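Local coordinates for protein LAE5 (Uncultured bacterium, PDB 5JD3) that probably hydrolyses ester bonds, as an alpha/beta hydrolase and esterase of the GDSL-like lipase/acylhydrolase family, at residues G177-M180 against R181-A184. Numbering follows the deposited sequence.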
loop_
_atom_site.group_PDB
_atom_site.type_symbol
_atom_site.label_atom_id
_atom_site.label_comp_id
_atom_site.label_asym_id
_atom_site.label_seq_id
_atom_site.Cartn_x
_atom_site.Cartn_y
_atom_site.Cartn_z
ATOM N N GLY A 177 10.835 5.592 -0.535
ATOM C CA GLY A 177 10.735 4.331 0.176
ATOM C C GLY A 177 11.539 4.355 1.462
ATOM O O GLY A 177 11.063 3.924 2.512
ATOM N N ASP A 178 12.765 4.864 1.373
ATOM C CA ASP A 178 13.640 4.996 2.534
ATOM C C ASP A 178 13.044 5.938 3.569
ATOM O O ASP A 178 13.230 5.758 4.773
ATOM C CB ASP A 178 15.023 5.501 2.111
ATOM C CG ASP A 178 15.916 4.393 1.588
ATOM O OD1 ASP A 178 15.386 3.339 1.182
ATOM O OD2 ASP A 178 17.151 4.579 1.583
ATOM N N LEU A 179 12.320 6.922 3.077
ATOM C CA LEU A 179 11.661 7.917 3.888
ATOM C C LEU A 179 10.515 7.316 4.651
ATOM O O LEU A 179 10.257 7.645 5.738
ATOM C CB LEU A 179 11.150 9.011 3.007
ATOM C CG LEU A 179 11.555 10.457 3.198
ATOM C CD1 LEU A 179 12.950 10.560 3.758
ATOM C CD2 LEU A 179 11.460 11.169 1.865
ATOM N N MET A 180 9.835 6.407 4.034
ATOM C CA MET A 180 8.751 5.681 4.683
ATOM C C MET A 180 9.319 4.724 5.726
ATOM O O MET A 180 8.667 4.416 6.725
ATOM C CB MET A 180 7.908 4.915 3.663
ATOM C CG MET A 180 6.654 4.292 4.258
ATOM S SD MET A 180 5.776 3.209 3.121
ATOM C CE MET A 180 4.109 3.848 3.264
ATOM N N ARG A 181 10.541 4.258 5.486
ATOM C CA ARG A 181 11.212 3.349 6.407
ATOM C C ARG A 181 11.539 4.028 7.731
ATOM O O ARG A 181 11.327 3.453 8.798
ATOM C CB ARG A 181 12.496 2.792 5.785
ATOM C CG ARG A 181 12.284 1.710 4.738
ATOM C CD ARG A 181 13.617 1.143 4.269
ATOM N NE ARG A 181 13.488 0.317 3.071
ATOM C CZ ARG A 181 13.393 -1.009 3.082
ATOM N NH1 ARG A 181 13.282 -1.675 1.940
ATOM N NH2 ARG A 181 13.412 -1.670 4.232
ATOM N N ARG A 182 12.054 5.251 7.661
ATOM C CA ARG A 182 12.457 5.967 8.866
ATOM C C ARG A 182 11.248 6.492 9.635
ATOM O O ARG A 182 11.367 6.884 10.795
ATOM C CB ARG A 182 13.407 7.118 8.521
ATOM C CG ARG A 182 12.792 8.229 7.692
ATOM C CD ARG A 182 13.811 9.322 7.418
ATOM N NE ARG A 182 14.300 9.933 8.650
ATOM C CZ ARG A 182 15.291 10.818 8.704
ATOM N NH1 ARG A 182 15.904 11.198 7.592
ATOM N NH2 ARG A 182 15.669 11.322 9.871
ATOM N N VAL A 183 10.086 6.498 8.989
ATOM C CA VAL A 183 8.843 6.845 9.667
ATOM C C VAL A 183 8.310 5.626 10.413
ATOM O O VAL A 183 7.845 5.733 11.550
ATOM C CB VAL A 183 7.774 7.365 8.681
ATOM C CG1 VAL A 183 6.435 7.532 9.381
ATOM C CG2 VAL A 183 8.219 8.683 8.069
ATOM N N ALA A 184 8.395 4.465 9.770
ATOM C CA ALA A 184 7.965 3.211 10.377
ATOM C C ALA A 184 8.798 2.888 11.612
ATOM O O ALA A 184 8.261 2.510 12.653
ATOM C CB ALA A 184 8.051 2.075 9.367
#
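R181 reaches back along its own helix, over the turn that carries G177 and D178. Its CB lies 3.2 Å from D178 O, and CG, the next atom out, sits 3.4 Å from G177 O. With CG beside the backbone N (chi1 -76°), the extended chain runs back past G177 O. CD lies somewhat beyond van der Waals contact with G177 O and D178 OD1. NE stands 4.0 Å from D178 OD1, too far for a salt bridge, and the carboxylate and guanidinium planes are almost perpendicular, 88° apart. At the tip, NH1 makes its salt bridge with D193, just beyond strand 190-192.

R182 leaves the next position differently: CG is wedged between the backbone N and the carbonyl carbon (chi1 65°), which brings it within 3.3 Å of L179 O. Its CD lies 4.0 Å from L179 CD1, the aliphatic part of the arginine running alongside the leucine, while NE forms a long, weak ion pair with E136 of helix 132-146. V183 CG2 also comes close to L179 O, beyond the oxygen on the far side from its carbon.

Small A184 and long, flexible, nonpolar M180 suit a buried face, where both pack on L155 of strand 152-156; branched V183 meets V143.

In the backbone, R181 N hydrogen-bonds to G177 O (3.0 Å), R182 N to D178 O, and A184 N to M180 O (3.1 Å), the i to i+4 pattern of an alpha-helix.

This is the amphipathic crossover helix of a beta-alpha-beta unit: M180 and A184 face the sheet, L179 and V183 face helix 132-146, and D178, R181 and R182 are exposed, R181 also touching L191 of strand 190-192. Because the D178 and R181 charges do not meet in a bond, their attraction is probably modest, and the firmer electrostatic tie of R181 is to D193, linking the helix to the residue just after the following strand.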